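Local coordinates for type III restriction-modification enzyme EcoP15I Mod subunit (Escherichia coli, PDB 4ZCF), which methylates the N6 atom of an adenine in the DNA site 5'-CAGCAG-3', using S-adenosyl-L-methionine, and joins the Res subunit for DNA restriction, at residues Leu207-Asp212 / Ile244-Thr248; Asp332-Pro336 / Phe367-Glu371; Gly433-Asp439 / Ser461-Val467. All blocks are in the same frame, centred on the assembly; numbering follows the deposited sequence.

Interaction 1: Leu207-Asp212 / Ile244-Thr248; sequences LKLVCD and IIVYT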
ATOM      1  N   LEU A 207      11.042  -1.514  -7.909  1.00 35.04           N
ATOM      2  CA  LEU A 207      10.609  -1.570  -6.507  1.00 32.88           C
ATOM      3  C   LEU A 207       9.164  -1.154  -6.391  1.00 36.78           C
ATOM      4  O   LEU A 207       8.410  -1.777  -5.650  1.00 38.39           O
ATOM      5  CB  LEU A 207      11.471  -0.638  -5.656  1.00 32.21           C
ATOM      6  CG  LEU A 207      11.031  -0.350  -4.214  1.00 34.50           C
ATOM      7  CD1 LEU A 207      11.122  -1.625  -3.292  1.00 31.31           C
ATOM      8  CD2 LEU A 207      11.797   0.836  -3.679  1.00 35.79           C
ATOM      9  N   LYS A 208       8.788  -0.089  -7.088  1.00 33.34           N
ATOM     10  CA  LYS A 208       7.444   0.460  -7.091  1.00 34.63           C
ATOM     11  C   LYS A 208       6.473  -0.588  -7.585  1.00 41.07           C
ATOM     12  O   LYS A 208       5.399  -0.736  -6.991  1.00 40.69           O
ATOM     13  CB  LYS A 208       7.367   1.732  -7.964  1.00 37.39           C
ATOM     14  CG  LYS A 208       7.477   3.034  -7.187  1.00 44.64           C
ATOM     15  CD  LYS A 208       6.220   3.353  -6.332  1.00 58.83           C
ATOM     16  CE  LYS A 208       5.078   3.976  -7.099  1.00 75.69           C
ATOM     17  NZ  LYS A 208       4.261   2.952  -7.806  1.00 90.08           N
ATOM     18  N   LEU A 209       6.876  -1.352  -8.633  1.00 39.26           N
ATOM     19  CA  LEU A 209       6.076  -2.461  -9.167  1.00 40.32           C
ATOM     20  C   LEU A 209       5.979  -3.661  -8.217  1.00 43.70           C
ATOM     21  O   LEU A 209       4.887  -4.227  -8.091  1.00 45.05           O
ATOM     22  CB  LEU A 209       6.472  -2.857 -10.609  1.00 41.17           C
ATOM     23  CG  LEU A 209       6.158  -1.795 -11.717  1.00 46.04           C
ATOM     24  CD1 LEU A 209       6.347  -2.371 -13.083  1.00 46.19           C
ATOM     25  CD2 LEU A 209       4.737  -1.265 -11.620  1.00 46.13           C
ATOM     26  N   VAL A 210       7.068  -3.994  -7.474  1.00 38.30           N
ATOM     27  CA  VAL A 210       7.033  -5.073  -6.459  1.00 37.26           C
ATOM     28  C   VAL A 210       6.228  -4.666  -5.223  1.00 40.42           C
ATOM     29  O   VAL A 210       5.626  -5.525  -4.583  1.00 41.77           O
ATOM     30  CB  VAL A 210       8.416  -5.697  -6.139  1.00 41.43           C
ATOM     31  CG1 VAL A 210       9.177  -4.901  -5.101  1.00 40.98           C
ATOM     32  CG2 VAL A 210       8.279  -7.143  -5.697  1.00 41.91           C
ATOM     33  N   CYS A 211       6.181  -3.355  -4.909  1.00 35.10           N
ATOM     34  CA  CYS A 211       5.404  -2.822  -3.786  1.00 33.98           C
ATOM     35  C   CYS A 211       3.941  -2.870  -4.097  1.00 36.11           C
ATOM     36  O   CYS A 211       3.115  -3.049  -3.196  1.00 36.29           O
ATOM     37  CB  CYS A 211       5.844  -1.410  -3.439  1.00 34.65           C
ATOM     38  SG  CYS A 211       7.313  -1.335  -2.405  1.00 38.74           S
ATOM     39  N   ASP A 212       3.616  -2.696  -5.385  1.00 32.20           N
ATOM     40  CA  ASP A 212       2.270  -2.836  -5.921  1.00 31.33           C
ATOM     41  C   ASP A 212       1.823  -4.270  -5.677  1.00 35.03           C
ATOM     42  O   ASP A 212       0.774  -4.471  -5.089  1.00 33.34           O
ATOM     43  CB  ASP A 212       2.228  -2.459  -7.409  1.00 32.66           C
ATOM     44  CG  ASP A 212       2.289  -0.957  -7.706  1.00 41.70           C
ATOM     45  OD1 ASP A 212       2.063  -0.153  -6.775  1.00 42.46           O
ATOM     46  OD2 ASP A 212       2.515  -0.585  -8.894  1.00 49.41           O
ATOM     47  N   ILE A 244      11.822   8.613  -2.241  1.00 32.41           N
ATOM     48  CA  ILE A 244      11.287   7.983  -1.039  1.00 32.17           C
ATOM     49  C   ILE A 244       9.859   7.537  -1.424  1.00 35.76           C
ATOM     50  O   ILE A 244       8.976   8.385  -1.566  1.00 33.68           O
ATOM     51  CB  ILE A 244      11.339   8.873   0.243  1.00 35.08           C
ATOM     52  CG1 ILE A 244      12.785   9.477   0.442  1.00 36.15           C
ATOM     53  CG2 ILE A 244      10.852   8.069   1.491  1.00 33.70           C
ATOM     54  CD1 ILE A 244      13.060  10.411   1.622  1.00 36.29           C
ATOM     55  N   ILE A 245       9.680   6.222  -1.694  1.00 33.92           N
ATOM     56  CA  ILE A 245       8.380   5.628  -2.003  1.00 34.40           C
ATOM     57  C   ILE A 245       7.650   5.366  -0.666  1.00 35.40           C
ATOM     58  O   ILE A 245       8.283   4.981   0.304  1.00 34.84           O
ATOM     59  CB  ILE A 245       8.411   4.404  -2.968  1.00 39.04           C
ATOM     60  CG1 ILE A 245       8.671   3.102  -2.253  1.00 41.36           C
ATOM     61  CG2 ILE A 245       9.351   4.589  -4.173  1.00 41.42           C
ATOM     62  CD1 ILE A 245       8.173   1.937  -3.043  1.00 61.50           C
ATOM     63  N   VAL A 246       6.348   5.667  -0.592  1.00 30.88           N
ATOM     64  CA  VAL A 246       5.564   5.535   0.645  1.00 29.94           C
ATOM     65  C   VAL A 246       4.333   4.653   0.380  1.00 36.03           C
ATOM     66  O   VAL A 246       3.657   4.829  -0.633  1.00 38.53           O
ATOM     67  CB  VAL A 246       5.178   6.938   1.216  1.00 31.69           C
ATOM     68  CG1 VAL A 246       4.514   6.835   2.577  1.00 31.15           C
ATOM     69  CG2 VAL A 246       6.382   7.868   1.288  1.00 30.94           C
ATOM     70  N   TYR A 247       4.088   3.670   1.245  1.00 30.88           N
ATOM     71  CA  TYR A 247       2.931   2.772   1.150  1.00 30.36           C
ATOM     72  C   TYR A 247       2.339   2.625   2.543  1.00 34.75           C
ATOM     73  O   TYR A 247       2.989   2.917   3.533  1.00 32.10           O
ATOM     74  CB  TYR A 247       3.306   1.378   0.571  1.00 31.07           C
ATOM     75  CG  TYR A 247       3.435   1.307  -0.941  1.00 31.09           C
ATOM     76  CD1 TYR A 247       4.524   1.875  -1.598  1.00 32.23           C
ATOM     77  CD2 TYR A 247       2.477   0.656  -1.715  1.00 31.22           C
ATOM     78  CE1 TYR A 247       4.631   1.846  -2.984  1.00 29.64           C
ATOM     79  CE2 TYR A 247       2.573   0.624  -3.108  1.00 31.55           C
ATOM     80  CZ  TYR A 247       3.665   1.201  -3.734  1.00 32.13           C
ATOM     81  OH  TYR A 247       3.817   1.126  -5.094  1.00 33.17           O
ATOM     82  N   THR A 248       1.090   2.207   2.601  1.00 34.80           N
ATOM     83  CA  THR A 248       0.341   1.984   3.828  1.00 34.89           C
ATOM     84  C   THR A 248      -0.066   0.513   3.876  1.00 39.56           C
ATOM     85  O   THR A 248      -0.023  -0.153   2.839  1.00 38.99           O
ATOM     86  CB  THR A 248      -0.821   2.991   3.926  1.00 37.49           C
ATOM     87  OG1 THR A 248      -1.500   2.832   5.166  1.00 35.05           O
ATOM     88  CG2 THR A 248      -1.789   2.900   2.775  1.00 33.69           C
TER
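Two side chains project from strand 244-248 toward the helix, Ile245 and Tyr247, while Val246 between them points away to the other side of the sheet. Ile245 CD1 pushes into a shallow hollow between Leu207 and Cys211, 3.8 Å from Leu207 CD2 and 3.4 Å from Cys211 SG, and Ile245 CG2 rests 3.9 Å from Lys208 CG. The Tyr247 ring lies flat against Cys211: Cys211 CB sits over one ring face, 3.7 Å from its centroid in a CH-pi contact, with Cys211 SG over the same face at 4.6 Å. This is the helix-on-sheet packing of the Rossmann-like methyltransferase domain, with the axes of 207-212 and 244-248 almost parallel (3°) and 10.2 Å apart; Leu207 also reaches Ile197 and Ile199 on the neighbouring strand 193-199. The tip of Tyr247 passes beyond this apolar patch into a polar notch one helical turn long, formed by Lys208 and Asp212. Tyr247 OH donates a hydrogen bond to Asp212 OD1 at 2.7 Å and accepts a weak one from Lys208 NZ at 3.3 Å, while the aliphatic part of Lys208 borders the ring edge at CD.

Interaction 2: Asp332-Pro336 / Phe367-Glu371; sequences DIIHP and FGDDE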
ATOM      1  N   ASP A 332     -25.042  37.129  -4.417  1.00 53.21           N
ATOM      2  CA  ASP A 332     -24.595  38.453  -4.004  1.00 53.76           C
ATOM      3  C   ASP A 332     -24.110  38.493  -2.563  1.00 56.53           C
ATOM      4  O   ASP A 332     -24.841  38.085  -1.653  1.00 55.40           O
ATOM      5  CB  ASP A 332     -25.716  39.511  -4.189  1.00 56.34           C
ATOM      6  CG  ASP A 332     -26.077  39.932  -5.608  1.00 73.26           C
ATOM      7  OD1 ASP A 332     -25.453  39.417  -6.566  1.00 75.73           O
ATOM      8  OD2 ASP A 332     -26.990  40.771  -5.760  1.00 80.89           O
ATOM      9  N   ILE A 333     -22.895  39.041  -2.355  1.00 52.10           N
ATOM     10  CA  ILE A 333     -22.329  39.270  -1.024  1.00 51.88           C
ATOM     11  C   ILE A 333     -22.346  40.792  -0.860  1.00 59.11           C
ATOM     12  O   ILE A 333     -21.700  41.506  -1.633  1.00 59.16           O
ATOM     13  CB  ILE A 333     -20.932  38.616  -0.810  1.00 53.96           C
ATOM     14  CG1 ILE A 333     -21.021  37.074  -1.032  1.00 53.58           C
ATOM     15  CG2 ILE A 333     -20.385  38.961   0.581  1.00 52.87           C
ATOM     16  CD1 ILE A 333     -19.818  36.389  -1.170  1.00 49.82           C
ATOM     17  N   ILE A 334     -23.167  41.288   0.082  1.00 56.69           N
ATOM     18  CA  ILE A 334     -23.352  42.718   0.277  1.00 55.95           C
ATOM     19  C   ILE A 334     -22.268  43.371   1.083  1.00 59.64           C
ATOM     20  O   ILE A 334     -21.932  42.911   2.176  1.00 58.06           O
ATOM     21  CB  ILE A 334     -24.827  43.100   0.643  1.00 58.90           C
ATOM     22  CG1 ILE A 334     -25.652  43.434  -0.631  1.00 58.43           C
ATOM     23  CG2 ILE A 334     -24.932  44.250   1.675  1.00 60.09           C
ATOM     24  CD1 ILE A 334     -26.050  42.251  -1.522  1.00 59.85           C
ATOM     25  N   HIS A 335     -21.685  44.430   0.498  1.00 57.76           N
ATOM     26  CA  HIS A 335     -20.655  45.248   1.120  1.00 58.01           C
ATOM     27  C   HIS A 335     -21.283  45.968   2.346  1.00 61.95           C
ATOM     28  O   HIS A 335     -22.409  46.457   2.245  1.00 60.65           O
ATOM     29  CB  HIS A 335     -20.076  46.233   0.094  1.00 59.18           C
ATOM     30  CG  HIS A 335     -18.825  46.892   0.570  1.00 63.20           C
ATOM     31  ND1 HIS A 335     -18.861  48.095   1.263  1.00 65.12           N
ATOM     32  CD2 HIS A 335     -17.544  46.463   0.498  1.00 65.36           C
ATOM     33  CE1 HIS A 335     -17.604  48.360   1.575  1.00 64.73           C
ATOM     34  NE2 HIS A 335     -16.775  47.410   1.130  1.00 65.18           N
ATOM     35  N   PRO A 336     -20.638  45.958   3.535  1.00 60.22           N
ATOM     36  CA  PRO A 336     -21.276  46.562   4.720  1.00 60.48           C
ATOM     37  C   PRO A 336     -21.412  48.081   4.738  1.00 66.30           C
ATOM     38  O   PRO A 336     -22.166  48.585   5.566  1.00 66.45           O
ATOM     39  CB  PRO A 336     -20.414  46.069   5.891  1.00 61.87           C
ATOM     40  CG  PRO A 336     -19.462  45.094   5.326  1.00 65.71           C
ATOM     41  CD  PRO A 336     -19.320  45.395   3.879  1.00 61.39           C
ATOM     42  N   PHE A 367     -13.525  42.757   3.707  1.00 47.51           N
ATOM     43  CA  PHE A 367     -14.092  43.536   2.605  1.00 46.01           C
ATOM     44  C   PHE A 367     -13.123  44.640   2.229  1.00 52.48           C
ATOM     45  O   PHE A 367     -12.325  45.067   3.069  1.00 51.75           O
ATOM     46  CB  PHE A 367     -15.421  44.172   3.033  1.00 46.29           C
ATOM     47  CG  PHE A 367     -16.575  43.209   3.162  1.00 46.37           C
ATOM     48  CD1 PHE A 367     -17.319  42.836   2.046  1.00 49.07           C
ATOM     49  CD2 PHE A 367     -16.938  42.700   4.398  1.00 46.58           C
ATOM     50  CE1 PHE A 367     -18.399  41.948   2.166  1.00 49.48           C
ATOM     51  CE2 PHE A 367     -18.023  41.823   4.520  1.00 49.38           C
ATOM     52  CZ  PHE A 367     -18.743  41.448   3.402  1.00 47.89           C
ATOM     53  N   GLY A 368     -13.201  45.098   0.981  1.00 51.28           N
ATOM     54  CA  GLY A 368     -12.415  46.233   0.510  1.00 52.16           C
ATOM     55  C   GLY A 368     -13.031  47.549   0.966  1.00 59.30           C
ATOM     56  O   GLY A 368     -14.053  47.555   1.668  1.00 59.39           O
ATOM     57  N   ASP A 369     -12.427  48.690   0.574  1.00 57.51           N
ATOM     58  CA  ASP A 369     -12.966  50.005   0.931  1.00 58.04           C
ATOM     59  C   ASP A 369     -14.291  50.272   0.184  1.00 63.16           C
ATOM     60  O   ASP A 369     -15.022  51.192   0.539  1.00 64.18           O
ATOM     61  CB  ASP A 369     -11.926  51.119   0.706  1.00 60.63           C
ATOM     62  CG  ASP A 369     -10.687  51.002   1.589  1.00 78.65           C
ATOM     63  OD1 ASP A 369     -10.839  50.998   2.841  1.00 79.43           O
ATOM     64  OD2 ASP A 369      -9.559  50.932   1.029  1.00 87.46           O
ATOM     65  N   ASP A 370     -14.608  49.427  -0.819  1.00 59.03           N
ATOM     66  CA  ASP A 370     -15.843  49.431  -1.600  1.00 58.40           C
ATOM     67  C   ASP A 370     -16.121  48.026  -2.203  1.00 61.10           C
ATOM     68  O   ASP A 370     -15.328  47.110  -2.018  1.00 60.83           O
ATOM     69  CB  ASP A 370     -15.844  50.549  -2.669  1.00 59.99           C
ATOM     70  CG  ASP A 370     -14.831  50.420  -3.784  1.00 66.12           C
ATOM     71  OD1 ASP A 370     -14.549  49.279  -4.202  1.00 67.46           O
ATOM     72  OD2 ASP A 370     -14.388  51.463  -4.302  1.00 69.77           O
ATOM     73  N   GLU A 371     -17.239  47.878  -2.923  1.00 56.55           N
ATOM     74  CA  GLU A 371     -17.687  46.641  -3.559  1.00 55.53           C
ATOM     75  C   GLU A 371     -16.820  46.172  -4.753  1.00 59.47           C
ATOM     76  O   GLU A 371     -16.929  45.016  -5.153  1.00 60.34           O
ATOM     77  CB  GLU A 371     -19.182  46.748  -3.941  1.00 56.59           C
ATOM     78  CG  GLU A 371     -19.496  47.620  -5.158  1.00 64.55           C
ATOM     79  CD  GLU A 371     -19.577  49.133  -4.992  1.00 71.48           C
ATOM     80  OE1 GLU A 371     -20.196  49.784  -5.865  1.00 58.23           O
ATOM     81  OE2 GLU A 371     -19.020  49.673  -4.008  1.00 53.15           O
TER
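Phe367, which directly follows the short strand 365-366, opens the second segment and carries most of its apolar contact. Its ring faces Pro336: Pro336 CD stands 3.5 Å from the Phe367 ring centroid, only 10° off the normal, a close CH-pi contact. The ring edge meets Ile333, with Phe367 CE1 3.9 Å from Ile333 CG2, and Leu360 of helix 353-361 also touches this phenylalanine. The imidazole of His335 lies obliquely to the Phe367 ring, their centroids 5.6 Å apart. At Gly368 the chain offers its carbonyl: His335 NE2 donates a nearly straight hydrogen bond to Gly368 O, 2.8 Å long. The backbone then curls around the imidazole. Asp369 turns its side chain away, its carbonyl carbon 3.9 Å from His335 NE2, and Asp370 also points away, its OD1 accepting a hydrogen bond from Asn372 N just beyond the segment. The peptide joining Asp370 to Glu371 covers one face of the imidazole, with Glu371 N 3.7 Å from His335 CD2. The segment ends where Glu371 CB approaches His335 CB at 4.2 Å. Because His335 ND1 is hydrogen-bonded to Thr338 N, both ring nitrogens are engaged, and the histidine ties its own turn to the facing loop. This loop-to-loop packing lies beside a four-stranded antiparallel sheet, its centre about 52 Å from the chain centre and its nearest atom about 6 Å from the bound DNA, a placement consistent with the target recognition region that such N6-adenine methyltransferases carry apart from their catalytic fold.

Interaction 3: Gly433-Asp439 / Ser461-Val467; sequences GEGIVLD and SYQFITV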
ATOM      1  N   GLY A 433       3.948  11.720  17.547  1.00 47.57           N
ATOM      2  CA  GLY A 433       4.540  11.772  18.882  1.00 46.90           C
ATOM      3  C   GLY A 433       4.637  10.438  19.600  1.00 49.43           C
ATOM      4  O   GLY A 433       5.253  10.353  20.659  1.00 49.93           O
ATOM      5  N   GLU A 434       4.071   9.383  19.014  1.00 45.59           N
ATOM      6  CA  GLU A 434       4.015   8.015  19.569  1.00 45.16           C
ATOM      7  C   GLU A 434       4.180   6.970  18.445  1.00 44.07           C
ATOM      8  O   GLU A 434       3.759   7.221  17.319  1.00 41.95           O
ATOM      9  CB  GLU A 434       2.643   7.848  20.295  1.00 46.82           C
ATOM     10  CG  GLU A 434       1.941   6.491  20.212  1.00 64.25           C
ATOM     11  CD  GLU A 434       1.167   6.117  18.952  1.00 87.08           C
ATOM     12  OE1 GLU A 434       0.801   7.028  18.174  1.00 92.88           O
ATOM     13  OE2 GLU A 434       0.923   4.904  18.750  1.00 70.16           O
ATOM     14  N   GLY A 435       4.719   5.797  18.781  1.00 39.07           N
ATOM     15  CA  GLY A 435       4.837   4.697  17.830  1.00 36.76           C
ATOM     16  C   GLY A 435       6.190   4.070  17.657  1.00 37.81           C
ATOM     17  O   GLY A 435       7.218   4.690  17.921  1.00 38.31           O
ATOM     18  N   ILE A 436       6.182   2.826  17.181  1.00 33.50           N
ATOM     19  CA  ILE A 436       7.369   2.022  16.909  1.00 33.00           C
ATOM     20  C   ILE A 436       7.881   2.407  15.524  1.00 37.61           C
ATOM     21  O   ILE A 436       7.097   2.441  14.574  1.00 37.74           O
ATOM     22  CB  ILE A 436       7.021   0.502  17.045  1.00 36.23           C
ATOM     23  CG1 ILE A 436       6.809   0.094  18.532  1.00 35.38           C
ATOM     24  CG2 ILE A 436       8.023  -0.411  16.328  1.00 36.59           C
ATOM     25  CD1 ILE A 436       6.146  -1.304  18.774  1.00 31.05           C
ATOM     26  N   VAL A 437       9.192   2.749  15.421  1.00 34.48           N
ATOM     27  CA  VAL A 437       9.837   3.091  14.148  1.00 33.06           C
ATOM     28  C   VAL A 437      10.841   1.988  13.856  1.00 36.69           C
ATOM     29  O   VAL A 437      11.723   1.750  14.681  1.00 37.38           O
ATOM     30  CB  VAL A 437      10.459   4.516  14.107  1.00 35.03           C
ATOM     31  CG1 VAL A 437      11.271   4.723  12.833  1.00 33.71           C
ATOM     32  CG2 VAL A 437       9.382   5.585  14.223  1.00 34.48           C
ATOM     33  N   LEU A 438      10.683   1.284  12.719  1.00 32.17           N
ATOM     34  CA  LEU A 438      11.563   0.172  12.381  1.00 31.68           C
ATOM     35  C   LEU A 438      12.469   0.393  11.169  1.00 37.01           C
ATOM     36  O   LEU A 438      11.993   0.748  10.098  1.00 37.25           O
ATOM     37  CB  LEU A 438      10.763  -1.159  12.292  1.00 31.32           C
ATOM     38  CG  LEU A 438      11.503  -2.400  11.760  1.00 34.62           C
ATOM     39  CD1 LEU A 438      12.338  -3.054  12.831  1.00 34.40           C
ATOM     40  CD2 LEU A 438      10.563  -3.393  11.142  1.00 34.20           C
ATOM     41  N   ASP A 439      13.775   0.156  11.334  1.00 34.31           N
ATOM     42  CA  ASP A 439      14.744   0.231  10.228  1.00 34.36           C
ATOM     43  C   ASP A 439      15.488  -1.084  10.205  1.00 38.26           C
ATOM     44  O   ASP A 439      16.206  -1.371  11.140  1.00 39.52           O
ATOM     45  CB  ASP A 439      15.732   1.422  10.370  1.00 35.25           C
ATOM     46  CG  ASP A 439      16.513   1.778   9.112  1.00 41.30           C
ATOM     47  OD1 ASP A 439      16.814   0.861   8.301  1.00 44.48           O
ATOM     48  OD2 ASP A 439      16.779   2.960   8.909  1.00 42.77           O
ATOM     49  N   SER A 461       7.637  10.285  22.364  1.00 51.74           N
ATOM     50  CA  SER A 461       8.177   9.036  22.894  1.00 50.26           C
ATOM     51  C   SER A 461       7.986   7.909  21.887  1.00 49.00           C
ATOM     52  O   SER A 461       7.152   7.027  22.078  1.00 48.39           O
ATOM     53  CB  SER A 461       7.566   8.697  24.256  1.00 53.57           C
ATOM     54  OG  SER A 461       6.156   8.571  24.151  1.00 63.15           O
ATOM     55  N   TYR A 462       8.769   7.945  20.804  1.00 42.95           N
ATOM     56  CA  TYR A 462       8.764   6.859  19.826  1.00 41.53           C
ATOM     57  C   TYR A 462       9.731   5.795  20.351  1.00 44.96           C
ATOM     58  O   TYR A 462      10.561   6.088  21.208  1.00 45.02           O
ATOM     59  CB  TYR A 462       9.260   7.308  18.435  1.00 41.52           C
ATOM     60  CG  TYR A 462       8.632   8.567  17.888  1.00 43.09           C
ATOM     61  CD1 TYR A 462       7.307   8.578  17.445  1.00 44.78           C
ATOM     62  CD2 TYR A 462       9.383   9.727  17.718  1.00 43.35           C
ATOM     63  CE1 TYR A 462       6.725   9.738  16.932  1.00 41.64           C
ATOM     64  CE2 TYR A 462       8.819  10.877  17.173  1.00 43.91           C
ATOM     65  CZ  TYR A 462       7.482  10.884  16.804  1.00 44.09           C
ATOM     66  OH  TYR A 462       6.923  12.022  16.294  1.00 44.17           O
ATOM     67  N   GLN A 463       9.639   4.567  19.836  1.00 40.11           N
ATOM     68  CA  GLN A 463      10.580   3.524  20.206  1.00 38.77           C
ATOM     69  C   GLN A 463      11.229   3.085  18.919  1.00 41.71           C
ATOM     70  O   GLN A 463      10.555   2.930  17.903  1.00 42.24           O
ATOM     71  CB  GLN A 463       9.874   2.338  20.859  1.00 39.71           C
ATOM     72  CG  GLN A 463       8.881   2.734  21.927  1.00 41.82           C
ATOM     73  CD  GLN A 463       7.841   1.669  22.060  1.00 61.65           C
ATOM     74  OE1 GLN A 463       8.091   0.587  22.618  1.00 57.53           O
ATOM     75  NE2 GLN A 463       6.663   1.945  21.506  1.00 53.26           N
ATOM     76  N   PHE A 464      12.526   2.921  18.926  1.00 37.41           N
ATOM     77  CA  PHE A 464      13.163   2.468  17.709  1.00 36.95           C
ATOM     78  C   PHE A 464      13.529   0.991  17.799  1.00 40.37           C
ATOM     79  O   PHE A 464      13.899   0.497  18.867  1.00 40.74           O
ATOM     80  CB  PHE A 464      14.386   3.352  17.332  1.00 38.48           C
ATOM     81  CG  PHE A 464      15.681   3.168  18.107  1.00 40.43           C
ATOM     82  CD1 PHE A 464      16.454   2.014  17.950  1.00 43.29           C
ATOM     83  CD2 PHE A 464      16.186   4.194  18.903  1.00 43.20           C
ATOM     84  CE1 PHE A 464      17.665   1.855  18.641  1.00 44.36           C
ATOM     85  CE2 PHE A 464      17.403   4.037  19.588  1.00 45.74           C
ATOM     86  CZ  PHE A 464      18.135   2.873  19.450  1.00 43.40           C
ATOM     87  N   ILE A 465      13.459   0.304  16.662  1.00 35.17           N
ATOM     88  CA  ILE A 465      13.926  -1.060  16.494  1.00 33.52           C
ATOM     89  C   ILE A 465      14.728  -0.971  15.210  1.00 36.07           C
ATOM     90  O   ILE A 465      14.178  -0.521  14.210  1.00 35.88           O
ATOM     91  CB  ILE A 465      12.807  -2.147  16.412  1.00 36.02           C
ATOM     92  CG1 ILE A 465      11.852  -2.115  17.600  1.00 35.07           C
ATOM     93  CG2 ILE A 465      13.403  -3.543  16.226  1.00 36.51           C
ATOM     94  CD1 ILE A 465      10.522  -2.883  17.359  1.00 40.99           C
ATOM     95  N   THR A 466      16.042  -1.273  15.261  1.00 32.64           N
ATOM     96  CA  THR A 466      16.925  -1.292  14.083  1.00 32.70           C
ATOM     97  C   THR A 466      17.707  -2.593  13.985  1.00 35.05           C
ATOM     98  O   THR A 466      18.173  -3.116  14.991  1.00 32.85           O
ATOM     99  CB  THR A 466      17.807  -0.020  13.865  1.00 47.98           C
ATOM    100  OG1 THR A 466      18.858   0.051  14.841  1.00 47.45           O
ATOM    101  CG2 THR A 466      16.993   1.289  13.808  1.00 50.25           C
ATOM    102  N   VAL A 467      17.841  -3.103  12.758  1.00 32.46           N
ATOM    103  CA  VAL A 467      18.532  -4.348  12.456  1.00 32.97           C
ATOM    104  C   VAL A 467      19.766  -4.100  11.585  1.00 40.96           C
ATOM    105  O   VAL A 467      19.715  -3.317  10.647  1.00 40.05           O
ATOM    106  CB  VAL A 467      17.579  -5.425  11.864  1.00 34.26           C
ATOM    107  CG1 VAL A 467      18.227  -6.813  11.928  1.00 33.10           C
ATOM    108  CG2 VAL A 467      16.231  -5.429  12.599  1.00 33.09           C
TER
HETATM  109  O   HOH W   1       5.293   5.079  21.322  1.00 38.15           O
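A ladder of backbone hydrogen bonds joins the two parallel strands: Val437 N to Gln463 O (2.8 Å), Ile465 N to Val437 O (3.0 Å), Asp439 N to Ile465 O (3.0 Å) and Val467 N to Asp439 O (2.9 Å). Toward the strand starts, Gln463 N bonds Gly435 O at 3.1 Å and Ser461 N bonds Gly433 O at 2.9 Å. Between these two bonds a water bridges the gap, accepting from Gly435 N and donating to Ser461 O. Tyr462 OH takes a further hydrogen bond from Gly433 N (3.2 Å). On one face of the sheet, Ile465 packs between Ile436 (CG2 to Ile465 CD1, 3.7 Å) and Leu438 (CD1 to Ile465 CG2, 3.6 Å), under helix 102-113. Val437 and Phe464 point to the other face, against helix 446-455, where Asp439 OD2 meets Thr447 OG1. That helix connects the strands, making this a beta-alpha-beta unit in the Rossmann-like sheet of the methyltransferase.

Interactions 1 and 3 are buried contacts of the methyltransferase core and share its large mixed sheet, their centres about 21 Å apart. Interaction 3 builds that sheet edge to edge, so its bonding is mainly between backbones; interaction 1 sets a helix on one side of it and relies on side chains, apolar except for the polar cluster at the tyrosine tip. Interaction 2 stands apart, its centre about 50 Å from that of interaction 1 and 53 Å from that of interaction 3. Partly buried and without regular secondary structure, it combines ring packing with a side-chain-to-backbone bond, and it lies closer to the bound DNA than either core contact.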